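Local coordinates for protein Uly1 (Catenovulum maritimum, PDB 7DRQ) that degrades the algal polysaccharide ulvan as a calcium-binding lyase of polysaccharide lyase family 24, probably built on a beta-propeller, at residues 265-270 with 348-353; 272-277 with 293-298; 358-363 with 378-383; 405-410 with 423-428. All blocks are in the same frame, centred on the assembly; numbering follows the deposited sequence.

Interaction 1. Residues 265-270 with 348-353; sequences KMKYAD and GFDWTV
Lys-265 meets Trp-351 through its backbone: Trp-351 NE1 donates to Lys-265 O at 3.0 Å, and the oxygen lies only 10° out of the indole plane, so the bond is made at the ring edge. Met-266 continues along the same edge, its carbonyl carbon coming nearest. Lys-267 then brings its aliphatic chain over one face of the indole, the two side chains sliding past each other in opposite directions. Lys-267 CG is 3.6 Å from Trp-351 CZ2, CD rides above the six-membered ring near its rim, and NZ stands almost on the normal of the five-membered ring, 4.8 Å from its centroid, which meets the cation-pi criterion. The extended chain beyond CG carries the ammonium on to two oxygens. Lys-267 NZ donates to Trp-351 O at 2.8 Å, with a C=O...N angle of 168°, and forms a salt bridge of 2.8 Å with Asp-350 OD1 on the syn side of the carboxylate. Asp-350 OD2 also accepts from Leu-402 N, a second bond that restrains the carboxylate. Further on, Ala-269 CB packs 4.0 Å from Val-353 CB and reaches the Trp-351 ring obliquely. Asp-270 closes the contact with CB 3.7 Å from Val-353 CG1, while a water bridges Asp-270 N and Val-353 O. The strand axes approach to 7.2 Å at 23°, too far for backbone pairing, so side chains do the joining. Strands 261-269 and 350-353, from two sheets that follow each other in the chain, run in nearly the same direction, consistent with neighbouring blades of a beta-propeller.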
loop_
_atom_site.group_PDB
_atom_site.type_symbol
_atom_site.label_atom_id
_atom_site.label_comp_id
_atom_site.label_asym_id
_atom_site.label_seq_id
_atom_site.Cartn_x
_atom_site.Cartn_y
_atom_site.Cartn_z
ATOM N N LYS A 265 -3.813 -5.697 4.878
ATOM C CA LYS A 265 -2.423 -5.270 4.881
ATOM C C LYS A 265 -1.739 -5.798 6.128
ATOM O O LYS A 265 -2.323 -5.782 7.219
ATOM C CB LYS A 265 -2.315 -3.747 4.829
ATOM C CG LYS A 265 -0.904 -3.252 4.524
ATOM C CD LYS A 265 -0.907 -1.799 4.060
ATOM C CE LYS A 265 -1.901 -1.568 2.943
ATOM N NZ LYS A 265 -1.837 -0.145 2.496
HETATM N N MSE A 266 -0.511 -6.284 5.949
HETATM C CA MSE A 266 0.358 -6.621 7.056
HETATM C C MSE A 266 1.111 -5.370 7.461
HETATM O O MSE A 266 1.448 -4.532 6.613
HETATM C CB MSE A 266 1.359 -7.722 6.676
HETATM C CG MSE A 266 0.713 -8.971 6.170
HETATM SE SE MSE A 266 2.100 -10.323 5.801
HETATM C CE MSE A 266 3.265 -9.977 7.170
ATOM N N LYS A 267 1.340 -5.226 8.761
ATOM C CA LYS A 267 2.113 -4.114 9.291
ATOM C C LYS A 267 2.950 -4.609 10.450
ATOM O O LYS A 267 2.639 -5.623 11.077
ATOM C CB LYS A 267 1.227 -2.970 9.799
ATOM C CG LYS A 267 0.263 -2.400 8.785
ATOM C CD LYS A 267 -0.588 -1.303 9.444
ATOM C CE LYS A 267 -1.735 -0.892 8.542
ATOM N NZ LYS A 267 -2.392 0.378 9.024
ATOM N N TYR A 268 4.011 -3.865 10.750
ATOM C CA TYR A 268 4.724 -4.043 12.005
ATOM C C TYR A 268 4.113 -3.069 13.001
ATOM O O TYR A 268 4.128 -1.852 12.771
ATOM C CB TYR A 268 6.216 -3.788 11.830
ATOM C CG TYR A 268 7.049 -4.158 13.027
ATOM C CD1 TYR A 268 7.460 -5.473 13.235
ATOM C CD2 TYR A 268 7.458 -3.190 13.934
ATOM C CE1 TYR A 268 8.244 -5.813 14.332
ATOM C CE2 TYR A 268 8.233 -3.515 15.019
ATOM C CZ TYR A 268 8.636 -4.813 15.216
ATOM O OH TYR A 268 9.423 -5.092 16.310
ATOM N N ALA A 269 3.537 -3.600 14.072
ATOM C CA ALA A 269 2.756 -2.789 15.001
ATOM C C ALA A 269 2.987 -3.317 16.402
ATOM O O ALA A 269 2.946 -4.537 16.615
ATOM C CB ALA A 269 1.261 -2.839 14.664
ATOM N N ASP A 270 3.239 -2.406 17.342
ATOM C CA ASP A 270 3.577 -2.749 18.722
ATOM C C ASP A 270 4.538 -3.935 18.780
ATOM O O ASP A 270 4.286 -4.938 19.449
ATOM C CB ASP A 270 2.324 -3.034 19.548
ATOM C CG ASP A 270 2.611 -3.061 21.050
ATOM O OD1 ASP A 270 3.622 -2.448 21.449
ATOM O OD2 ASP A 270 1.849 -3.701 21.819
ATOM N N GLY A 348 -12.075 1.191 2.551
ATOM C CA GLY A 348 -12.232 1.853 3.828
ATOM C C GLY A 348 -11.786 1.046 5.025
ATOM O O GLY A 348 -12.109 1.418 6.158
ATOM N N PHE A 349 -11.049 -0.038 4.825
ATOM C CA PHE A 349 -10.633 -0.879 5.939
ATOM C C PHE A 349 -9.209 -0.540 6.350
ATOM O O PHE A 349 -8.328 -0.372 5.500
ATOM C CB PHE A 349 -10.714 -2.363 5.584
ATOM C CG PHE A 349 -10.119 -3.242 6.634
ATOM C CD1 PHE A 349 -10.796 -3.469 7.822
ATOM C CD2 PHE A 349 -8.848 -3.794 6.471
ATOM C CE1 PHE A 349 -10.236 -4.280 8.815
ATOM C CE2 PHE A 349 -8.284 -4.588 7.464
ATOM C CZ PHE A 349 -8.978 -4.836 8.631
ATOM N N ASP A 350 -8.983 -0.446 7.657
ATOM C CA ASP A 350 -7.629 -0.257 8.162
ATOM C C ASP A 350 -7.601 -0.694 9.617
ATOM O O ASP A 350 -8.644 -0.916 10.235
ATOM C CB ASP A 350 -7.163 1.195 8.005
ATOM C CG ASP A 350 -5.645 1.324 8.020
ATOM O OD1 ASP A 350 -4.950 0.289 7.904
ATOM O OD2 ASP A 350 -5.152 2.465 8.152
ATOM N N TRP A 351 -6.386 -0.799 10.163
ATOM C CA TRP A 351 -6.193 -1.268 11.528
ATOM C C TRP A 351 -4.841 -0.770 12.027
ATOM O O TRP A 351 -3.966 -0.398 11.243
ATOM C CB TRP A 351 -6.260 -2.799 11.608
ATOM C CG TRP A 351 -5.156 -3.417 10.845
ATOM C CD1 TRP A 351 -5.121 -3.665 9.503
ATOM C CD2 TRP A 351 -3.885 -3.812 11.364
ATOM N NE1 TRP A 351 -3.906 -4.212 9.159
ATOM C CE2 TRP A 351 -3.129 -4.312 10.284
ATOM C CE3 TRP A 351 -3.313 -3.791 12.641
ATOM C CZ2 TRP A 351 -1.828 -4.797 10.443
ATOM C CZ3 TRP A 351 -2.019 -4.267 12.800
ATOM C CH2 TRP A 351 -1.289 -4.765 11.703
ATOM N N THR A 352 -4.674 -0.793 13.344
ATOM C CA THR A 352 -3.373 -0.528 13.944
ATOM C C THR A 352 -3.381 -1.123 15.344
ATOM O O THR A 352 -4.430 -1.503 15.870
ATOM C CB THR A 352 -3.059 0.977 13.972
ATOM O OG1 THR A 352 -1.709 1.178 14.407
ATOM C CG2 THR A 352 -4.003 1.690 14.929
ATOM N N VAL A 353 -2.189 -1.250 15.921
ATOM C CA VAL A 353 -2.022 -1.586 17.328
ATOM C C VAL A 353 -1.058 -0.567 17.911
ATOM O O VAL A 353 0.027 -0.361 17.361
ATOM C CB VAL A 353 -1.489 -3.025 17.541
ATOM C CG1 VAL A 353 -1.360 -3.326 19.045
ATOM C CG2 VAL A 353 -2.392 -4.048 16.857
HETATM O O HOH W 1 -2.814 3.106 7.021
HETATM O O HOH W 2 2.573 0.349 16.802
#

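Interaction 2. Residues 272-277 with 293-298; sequences KIRIGF and MFYAYS
Arg-274 and Tyr-295 meet on one face of an antiparallel beta hairpin, consistent with the second and third strands of a propeller blade. The guanidinium and phenol planes are 7° apart, and Arg-274 NH1 donates to Tyr-295 OH at 2.9 Å. Tyr-297 lies alongside the arginine and points the same way, its CB 3.6 Å from Arg-274 CG. Arg-274 NE and NH2 turn back to Ala-269 O and Asp-270 O. An alanine in place of Arg-274 would probably leave Tyr-295 OH without this donor and both carbonyls without their side-chain partners. Lys-272 also runs beside Tyr-297, its NZ salt-bridged to Asp-299.

The opposite face is apolar, with Ile-275 and Ala-296 beside a phenylalanine pair. The Phe-277 and Phe-294 planes differ by 16°, yet the rings are slid apart, their centroids 5.1 Å away. What covers Phe-277 is Phe-294 CB, 3.5 Å from the ring centroid. Phe-277 CG sits between backbone N and carbonyl carbon (chi1 63°), starting the ring toward the partner strand. Reciprocal backbone bonds join Ile-275 with Ala-296 and Phe-277 with Phe-294. Where the ladder ends, Ser-298 N bonds Ile-273 O, and a water lies 3.0 Å from Ile-273 N and 2.7 Å from Ser-298 O.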
loop_
_atom_site.group_PDB
_atom_site.type_symbol
_atom_site.label_atom_id
_atom_site.label_comp_id
_atom_site.label_asym_id
_atom_site.label_seq_id
_atom_site.Cartn_x
_atom_site.Cartn_y
_atom_site.Cartn_z
ATOM N N LYS A 272 5.437 -6.284 16.683
ATOM C CA LYS A 272 5.124 -7.577 16.090
ATOM C C LYS A 272 4.645 -7.409 14.657
ATOM O O LYS A 272 4.043 -6.402 14.293
ATOM C CB LYS A 272 4.046 -8.330 16.873
ATOM C CG LYS A 272 4.400 -8.594 18.327
ATOM C CD LYS A 272 3.297 -9.368 19.046
ATOM C CE LYS A 272 3.644 -9.492 20.533
ATOM N NZ LYS A 272 2.579 -10.200 21.282
ATOM N N ILE A 273 4.903 -8.430 13.857
ATOM C CA ILE A 273 4.322 -8.534 12.528
ATOM C C ILE A 273 2.880 -9.003 12.673
ATOM O O ILE A 273 2.617 -10.009 13.337
ATOM C CB ILE A 273 5.143 -9.505 11.670
ATOM C CG1 ILE A 273 6.509 -8.896 11.367
ATOM C CG2 ILE A 273 4.418 -9.842 10.400
ATOM C CD1 ILE A 273 7.521 -9.911 10.849
ATOM N N ARG A 274 1.935 -8.254 12.095
ATOM C CA ARG A 274 0.515 -8.591 12.204
ATOM C C ARG A 274 -0.187 -8.330 10.876
ATOM O O ARG A 274 0.383 -7.760 9.944
ATOM C CB ARG A 274 -0.184 -7.797 13.328
ATOM C CG ARG A 274 0.712 -7.377 14.487
ATOM C CD ARG A 274 -0.056 -6.652 15.601
ATOM N NE ARG A 274 0.848 -6.301 16.698
ATOM C CZ ARG A 274 0.688 -6.686 17.966
ATOM N NH1 ARG A 274 -0.368 -7.413 18.325
ATOM N NH2 ARG A 274 1.589 -6.330 18.879
ATOM N N ILE A 275 -1.445 -8.765 10.785
ATOM C CA ILE A 275 -2.252 -8.537 9.591
ATOM C C ILE A 275 -3.694 -8.255 9.999
ATOM O O ILE A 275 -4.207 -8.825 10.968
ATOM C CB ILE A 275 -2.172 -9.746 8.631
ATOM C CG1 ILE A 275 -2.751 -9.397 7.252
ATOM C CG2 ILE A 275 -2.856 -10.960 9.261
ATOM C CD1 ILE A 275 -2.552 -10.507 6.198
ATOM N N GLY A 276 -4.329 -7.341 9.282
ATOM C CA GLY A 276 -5.770 -7.165 9.367
ATOM C C GLY A 276 -6.325 -7.226 7.963
ATOM O O GLY A 276 -5.686 -6.770 7.016
ATOM N N PHE A 277 -7.502 -7.833 7.823
ATOM C CA PHE A 277 -8.012 -7.995 6.469
ATOM C C PHE A 277 -9.510 -8.253 6.491
ATOM O O PHE A 277 -10.103 -8.550 7.531
ATOM C CB PHE A 277 -7.278 -9.134 5.722
ATOM C CG PHE A 277 -7.468 -10.498 6.324
ATOM C CD1 PHE A 277 -6.601 -10.961 7.306
ATOM C CD2 PHE A 277 -8.485 -11.343 5.874
ATOM C CE1 PHE A 277 -6.757 -12.228 7.856
ATOM C CE2 PHE A 277 -8.647 -12.626 6.419
ATOM C CZ PHE A 277 -7.777 -13.066 7.405
HETATM N N MSE A 293 -14.398 -9.236 9.071
HETATM C CA MSE A 293 -13.251 -8.422 9.454
HETATM C C MSE A 293 -12.347 -9.322 10.291
HETATM O O MSE A 293 -12.807 -10.000 11.214
HETATM C CB MSE A 293 -13.697 -7.177 10.220
HETATM C CG MSE A 293 -12.578 -6.233 10.561
HETATM SE SE MSE A 293 -13.347 -4.602 11.373
HETATM C CE MSE A 293 -14.231 -3.826 9.837
ATOM N N PHE A 294 -11.057 -9.335 9.977
ATOM C CA PHE A 294 -10.170 -10.366 10.502
ATOM C C PHE A 294 -8.845 -9.754 10.937
ATOM O O PHE A 294 -8.412 -8.726 10.414
ATOM C CB PHE A 294 -9.937 -11.456 9.447
ATOM C CG PHE A 294 -11.206 -12.026 8.875
ATOM C CD1 PHE A 294 -11.830 -13.109 9.471
ATOM C CD2 PHE A 294 -11.800 -11.448 7.750
ATOM C CE1 PHE A 294 -13.023 -13.627 8.947
ATOM C CE2 PHE A 294 -12.979 -11.951 7.233
ATOM C CZ PHE A 294 -13.587 -13.052 7.827
ATOM N N TYR A 295 -8.178 -10.431 11.880
ATOM C CA TYR A 295 -6.927 -9.923 12.431
ATOM C C TYR A 295 -6.149 -11.079 13.035
ATOM O O TYR A 295 -6.734 -11.963 13.671
ATOM C CB TYR A 295 -7.195 -8.849 13.495
ATOM C CG TYR A 295 -6.050 -8.541 14.448
ATOM C CD1 TYR A 295 -5.003 -7.711 14.061
ATOM C CD2 TYR A 295 -6.065 -9.013 15.755
ATOM C CE1 TYR A 295 -3.978 -7.388 14.941
ATOM C CE2 TYR A 295 -5.038 -8.723 16.639
ATOM C CZ TYR A 295 -3.997 -7.909 16.225
ATOM O OH TYR A 295 -2.997 -7.590 17.108
ATOM N N ALA A 296 -4.835 -11.067 12.838
ATOM C CA ALA A 296 -3.968 -12.035 13.489
ATOM C C ALA A 296 -2.607 -11.390 13.694
ATOM O O ALA A 296 -2.253 -10.432 13.004
ATOM C CB ALA A 296 -3.837 -13.327 12.671
ATOM N N TYR A 297 -1.834 -11.934 14.634
ATOM C CA TYR A 297 -0.499 -11.406 14.881
ATOM C C TYR A 297 0.445 -12.565 15.153
ATOM O O TYR A 297 0.025 -13.654 15.550
ATOM C CB TYR A 297 -0.483 -10.401 16.047
ATOM C CG TYR A 297 -0.812 -11.022 17.389
ATOM C CD1 TYR A 297 0.187 -11.562 18.192
ATOM C CD2 TYR A 297 -2.119 -11.065 17.846
ATOM C CE1 TYR A 297 -0.109 -12.132 19.411
ATOM C CE2 TYR A 297 -2.427 -11.645 19.071
ATOM C CZ TYR A 297 -1.419 -12.170 19.845
ATOM O OH TYR A 297 -1.721 -12.741 21.061
ATOM N N SER A 298 1.731 -12.320 14.930
ATOM C CA SER A 298 2.763 -13.326 15.134
ATOM C C SER A 298 3.627 -12.945 16.327
ATOM O O SER A 298 4.047 -11.789 16.454
ATOM C CB SER A 298 3.633 -13.476 13.886
ATOM O OG SER A 298 4.755 -14.305 14.174
HETATM O O HOH W 3 6.262 -10.750 15.204
#

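Interaction 3. Residues 358-363 with 378-383; sequences DLHLIG and YSHTYQ
Leu-361 O is gripped twice: Thr-381 N donates to it at 2.7 Å in a nearly straight bond (176°), and a water donates at 3.1 Å. That water also bonds Ser-379 OG and Thr-381 OG1, tying two side chains to that carbonyl. Thr-381 OG1 bonds Thr-392 OG1 as well. On the other face, His-360 ND1 and His-380 NE2 share a hydrogen bond of 2.8 Å. Its angle of 172° and the rim-to-rim placing of the rings show that the nitrogens meet at the ring edges, without stacking. Tyr-382 completes the aromatic cluster: its CB is 3.3 Å from His-360 ND1, while its CD1 lies over the centre of the His-380 ring. His-360 NE2 bonds Gly-427 N and His-380 ND1 bonds Asn-429 OD1, so both imidazoles are held at two points. A leucine in place of His-360 would probably leave His-380 NE2 and Gly-427 N without their mates and let the His-380 ring turn more easily. The six backbone bonds pair Leu-359, Leu-361 and Gly-363 with Gln-383, Thr-381 and Ser-379. This hairpin is flanked in its sheet by strands 350-353 and 391-393; Leu-359 and Leu-361 pack on Tyr-295 of strand 290-298, consistent with adjacent propeller blades.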
loop_
_atom_site.group_PDB
_atom_site.type_symbol
_atom_site.label_atom_id
_atom_site.label_comp_id
_atom_site.label_asym_id
_atom_site.label_seq_id
_atom_site.Cartn_x
_atom_site.Cartn_y
_atom_site.Cartn_z
ATOM N N ASP A 358 -3.183 -1.514 22.426
ATOM C CA ASP A 358 -4.560 -1.233 22.027
ATOM C C ASP A 358 -4.764 -1.623 20.573
ATOM O O ASP A 358 -4.038 -1.167 19.689
ATOM C CB ASP A 358 -4.903 0.253 22.195
ATOM C CG ASP A 358 -4.438 0.823 23.519
ATOM O OD1 ASP A 358 -4.938 0.367 24.572
ATOM O OD2 ASP A 358 -3.577 1.736 23.506
ATOM N N LEU A 359 -5.773 -2.441 20.323
ATOM C CA LEU A 359 -6.090 -2.912 18.982
ATOM C C LEU A 359 -7.243 -2.086 18.425
ATOM O O LEU A 359 -8.266 -1.924 19.092
ATOM C CB LEU A 359 -6.467 -4.391 19.010
ATOM C CG LEU A 359 -7.170 -4.943 17.770
ATOM C CD1 LEU A 359 -6.212 -4.954 16.605
ATOM C CD2 LEU A 359 -7.733 -6.345 18.041
ATOM N N HIS A 360 -7.085 -1.595 17.194
ATOM C CA HIS A 360 -8.064 -0.728 16.549
ATOM C C HIS A 360 -8.249 -1.158 15.103
ATOM O O HIS A 360 -7.260 -1.352 14.391
ATOM C CB HIS A 360 -7.610 0.737 16.592
ATOM C CG HIS A 360 -7.581 1.308 17.970
ATOM N ND1 HIS A 360 -8.656 1.970 18.521
ATOM C CD2 HIS A 360 -6.620 1.292 18.921
ATOM C CE1 HIS A 360 -8.363 2.331 19.755
ATOM N NE2 HIS A 360 -7.127 1.946 20.018
ATOM N N LEU A 361 -9.506 -1.291 14.668
ATOM C CA LEU A 361 -9.841 -1.576 13.275
ATOM C C LEU A 361 -11.020 -0.723 12.839
ATOM O O LEU A 361 -11.975 -0.535 13.597
ATOM C CB LEU A 361 -10.210 -3.049 13.045
ATOM C CG LEU A 361 -9.263 -4.081 13.665
ATOM C CD1 LEU A 361 -9.778 -4.574 15.023
ATOM C CD2 LEU A 361 -9.069 -5.242 12.706
ATOM N N ILE A 362 -10.971 -0.244 11.597
ATOM C CA ILE A 362 -12.040 0.579 11.052
ATOM C C ILE A 362 -12.499 -0.016 9.726
ATOM O O ILE A 362 -11.764 -0.743 9.054
ATOM C CB ILE A 362 -11.612 2.049 10.865
ATOM C CG1 ILE A 362 -10.452 2.156 9.880
ATOM C CG2 ILE A 362 -11.242 2.664 12.211
ATOM C CD1 ILE A 362 -10.158 3.590 9.462
ATOM N N GLY A 363 -13.738 0.306 9.362
ATOM C CA GLY A 363 -14.316 -0.190 8.127
ATOM C C GLY A 363 -15.394 0.747 7.626
ATOM O O GLY A 363 -15.940 1.563 8.375
ATOM N N TYR A 378 -19.747 3.731 8.946
ATOM C CA TYR A 378 -18.344 3.643 9.335
ATOM C C TYR A 378 -18.250 3.005 10.713
ATOM O O TYR A 378 -18.999 3.376 11.619
ATOM C CB TYR A 378 -17.691 5.028 9.323
ATOM C CG TYR A 378 -17.794 5.691 7.970
ATOM C CD1 TYR A 378 -16.819 5.487 7.001
ATOM C CD2 TYR A 378 -18.884 6.501 7.651
ATOM C CE1 TYR A 378 -16.920 6.075 5.756
ATOM C CE2 TYR A 378 -18.990 7.092 6.413
ATOM C CZ TYR A 378 -18.009 6.880 5.472
ATOM O OH TYR A 378 -18.121 7.475 4.237
ATOM N N SER A 379 -17.348 2.034 10.874
ATOM C CA SER A 379 -17.224 1.334 12.146
ATOM C C SER A 379 -15.820 1.487 12.711
ATOM O O SER A 379 -14.838 1.611 11.977
ATOM C CB SER A 379 -17.553 -0.175 12.036
ATOM O OG SER A 379 -16.787 -0.807 11.018
ATOM N N HIS A 380 -15.757 1.487 14.038
ATOM C CA HIS A 380 -14.512 1.490 14.787
ATOM C C HIS A 380 -14.598 0.356 15.792
ATOM O O HIS A 380 -15.478 0.359 16.658
ATOM C CB HIS A 380 -14.305 2.830 15.488
ATOM C CG HIS A 380 -13.022 2.938 16.249
ATOM N ND1 HIS A 380 -12.761 3.993 17.099
ATOM C CD2 HIS A 380 -11.929 2.134 16.294
ATOM C CE1 HIS A 380 -11.560 3.838 17.632
ATOM N NE2 HIS A 380 -11.032 2.721 17.159
ATOM N N THR A 381 -13.700 -0.611 15.670
ATOM C CA THR A 381 -13.643 -1.754 16.573
ATOM C C THR A 381 -12.355 -1.656 17.374
ATOM O O THR A 381 -11.286 -1.459 16.795
ATOM C CB THR A 381 -13.683 -3.065 15.789
ATOM O OG1 THR A 381 -14.939 -3.174 15.114
ATOM C CG2 THR A 381 -13.504 -4.259 16.723
ATOM N N TYR A 382 -12.443 -1.753 18.700
ATOM C CA TYR A 382 -11.225 -1.511 19.456
ATOM C C TYR A 382 -11.219 -2.296 20.757
ATOM O O TYR A 382 -12.266 -2.628 21.322
ATOM C CB TYR A 382 -10.999 -0.018 19.725
ATOM C CG TYR A 382 -12.103 0.673 20.485
ATOM C CD1 TYR A 382 -13.236 1.146 19.826
ATOM C CD2 TYR A 382 -12.013 0.858 21.867
ATOM C CE1 TYR A 382 -14.259 1.787 20.518
ATOM C CE2 TYR A 382 -13.026 1.499 22.571
ATOM C CZ TYR A 382 -14.146 1.963 21.887
ATOM O OH TYR A 382 -15.155 2.598 22.575
ATOM N N GLN A 383 -10.008 -2.611 21.201
ATOM C CA GLN A 383 -9.790 -3.397 22.411
ATOM C C GLN A 383 -8.667 -2.714 23.180
ATOM O O GLN A 383 -7.528 -2.660 22.703
ATOM C CB GLN A 383 -9.438 -4.842 22.073
ATOM C CG GLN A 383 -9.357 -5.744 23.300
ATOM C CD GLN A 383 -8.749 -7.107 23.005
ATOM O OE1 GLN A 383 -7.784 -7.218 22.256
ATOM N NE2 GLN A 383 -9.309 -8.149 23.616
HETATM O O HOH W 4 -14.736 -1.628 12.708
#

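Interaction 4. Residues 405-410 with 423-428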
loop_
_atom_site.group_PDB
_atom_site.type_symbol
_atom_site.label_atom_id
_atom_site.label_comp_id
_atom_site.label_asym_id
_atom_site.label_seq_id
_atom_site.Cartn_x
_atom_site.Cartn_y
_atom_site.Cartn_z
ATOM N N ALA A 405 1.065 6.681 17.119
ATOM C CA ALA A 405 2.351 7.124 17.630
ATOM C C ALA A 405 2.174 7.371 19.114
ATOM O O ALA A 405 1.132 7.876 19.538
ATOM C CB ALA A 405 2.863 8.393 16.926
ATOM N N GLY A 406 3.180 6.990 19.897
ATOM C CA GLY A 406 3.054 7.123 21.337
ATOM C C GLY A 406 1.829 6.393 21.833
ATOM O O GLY A 406 1.480 5.315 21.341
ATOM N N GLU A 407 1.132 6.994 22.794
ATOM C CA GLU A 407 -0.053 6.340 23.330
ATOM C C GLU A 407 -1.301 6.566 22.487
ATOM O O GLU A 407 -2.385 6.129 22.896
ATOM C CB GLU A 407 -0.312 6.823 24.760
ATOM C CG GLU A 407 -0.713 8.278 24.859
ATOM C CD GLU A 407 -1.219 8.648 26.246
ATOM O OE1 GLU A 407 -1.257 7.772 27.131
ATOM O OE2 GLU A 407 -1.598 9.814 26.448
ATOM N N ASN A 408 -1.194 7.222 21.331
ATOM C CA ASN A 408 -2.363 7.706 20.609
ATOM C C ASN A 408 -2.592 6.971 19.294
ATOM O O ASN A 408 -1.693 6.342 18.731
ATOM C CB ASN A 408 -2.232 9.205 20.308
ATOM C CG ASN A 408 -2.140 10.030 21.564
ATOM O OD1 ASN A 408 -2.938 9.862 22.484
ATOM N ND2 ASN A 408 -1.155 10.914 21.619
ATOM N N ILE A 409 -3.826 7.085 18.802
ATOM C CA ILE A 409 -4.138 6.798 17.410
ATOM C C ILE A 409 -4.566 8.102 16.748
ATOM O O ILE A 409 -4.975 9.060 17.410
ATOM C CB ILE A 409 -5.234 5.719 17.244
ATOM C CG1 ILE A 409 -6.520 6.147 17.963
ATOM C CG2 ILE A 409 -4.721 4.361 17.727
ATOM C CD1 ILE A 409 -7.708 5.165 17.744
ATOM N N TYR A 410 -4.468 8.133 15.422
ATOM C CA TYR A 410 -4.694 9.360 14.672
ATOM C C TYR A 410 -5.515 9.095 13.424
ATOM O O TYR A 410 -5.335 8.074 12.756
ATOM C CB TYR A 410 -3.383 10.020 14.241
ATOM C CG TYR A 410 -2.484 10.391 15.373
ATOM C CD1 TYR A 410 -2.583 11.640 15.980
ATOM C CD2 TYR A 410 -1.518 9.505 15.837
ATOM C CE1 TYR A 410 -1.745 11.995 17.018
ATOM C CE2 TYR A 410 -0.684 9.850 16.882
ATOM C CZ TYR A 410 -0.799 11.095 17.463
ATOM O OH TYR A 410 0.028 11.442 18.504
ATOM N N GLN A 423 -6.900 13.143 17.042
ATOM C CA GLN A 423 -6.135 12.250 17.902
ATOM C C GLN A 423 -7.030 11.696 18.995
ATOM O O GLN A 423 -7.900 12.400 19.510
ATOM C CB GLN A 423 -4.928 12.998 18.493
ATOM C CG GLN A 423 -4.516 12.628 19.888
ATOM C CD GLN A 423 -3.496 13.614 20.442
ATOM O OE1 GLN A 423 -2.695 14.177 19.691
ATOM N NE2 GLN A 423 -3.534 13.840 21.748
ATOM N N ALA A 424 -6.823 10.425 19.329
ATOM C CA ALA A 424 -7.537 9.766 20.418
ATOM C C ALA A 424 -6.545 8.926 21.203
ATOM O O ALA A 424 -5.605 8.370 20.633
ATOM C CB ALA A 424 -8.674 8.867 19.905
ATOM N N LYS A 425 -6.749 8.845 22.517
ATOM C CA LYS A 425 -5.958 7.912 23.311
ATOM C C LYS A 425 -6.252 6.496 22.850
ATOM O O LYS A 425 -7.410 6.146 22.617
ATOM C CB LYS A 425 -6.278 8.059 24.800
ATOM C CG LYS A 425 -5.576 7.019 25.686
ATOM C CD LYS A 425 -5.311 7.549 27.094
ATOM C CE LYS A 425 -4.415 6.607 27.894
ATOM N NZ LYS A 425 -3.705 5.616 27.033
ATOM N N GLY A 426 -5.204 5.686 22.701
ATOM C CA GLY A 426 -5.404 4.308 22.284
ATOM C C GLY A 426 -6.348 3.604 23.233
ATOM O O GLY A 426 -6.366 3.925 24.430
ATOM N N GLY A 427 -7.129 2.653 22.726
ATOM C CA GLY A 427 -8.109 1.974 23.541
ATOM C C GLY A 427 -9.402 2.733 23.727
ATOM O O GLY A 427 -10.267 2.270 24.481
ATOM N N THR A 428 -9.564 3.876 23.056
ATOM C CA THR A 428 -10.754 4.706 23.175
ATOM C C THR A 428 -11.256 5.098 21.793
ATOM O O THR A 428 -10.597 4.879 20.774
ATOM C CB THR A 428 -10.495 5.986 23.990
ATOM O OG1 THR A 428 -9.837 6.962 23.162
ATOM C CG2 THR A 428 -9.644 5.689 25.235
HETATM O O HOH W 5 0.090 13.720 19.335
#
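Asn-408 and Gln-423 lay their side-chain amides against each other, the planes 16° apart and Asn-408 ND2 3.8 Å from Gln-423 CD. Tyr-410 runs beside Gln-423 and points the same way, its ring nearly perpendicular to the amide (87°), with CE1 3.6 Å from both Gln-423 CB and OE1. A weak bond from Asn-408 ND2 to Tyr-410 OH links the asparagine to the ring. On the other face of the sheet, Ile-409 CG1 meets Ala-424 CB at 4.0 Å, and the isoleucine continues onto Thr-354 and Phe-431. At the end of the ladder, Lys-425 NZ and Glu-407 OE1 form a long, weak salt bridge of 3.3 Å.

The backbone sets these groups in place. Ile-409 and Ala-424 exchange two hydrogen bonds, and Gly-426 N donates to Glu-407 O at 2.9 Å. A CB on Gly-426 would fall 3.1 Å from that same Glu-407 O, so the close approach suits a residue with no side chain. A turn lies at the outer end of each strand: a type II' turn from Ala-405 to Asn-408, with Gly-406 at positive phi, enters the first, and a type II turn from Lys-425 to Thr-428, where Thr-428 OG1 donates to Lys-425 O at 2.6 Å, leaves the second. The chemistry implies that backbone bonds and amide packing hold this hairpin end, while the exposed ion pair likely contributes little.

Interactions 2 and 3 are buried hairpin ladders, and interaction 1 joins their two sheets: 265-270 neighbours 272-277 in one, 348-353 neighbours 358-363 in the other. It is also buried but depends on a lysine-indole contact and a salt bridge in place of backbone pairing. Interactions 2 and 3 also touch directly, through Met-293 and Tyr-295 against Leu-359 and Leu-361. Interaction 4, in a third sheet, is partly exposed, shorter in its ladder and richer in turns; it meets interaction 3 at Gly-427 and interaction 1 where Ile-409 packs on Thr-352. It does not touch interaction 2, about 12 Å away at the nearest atoms.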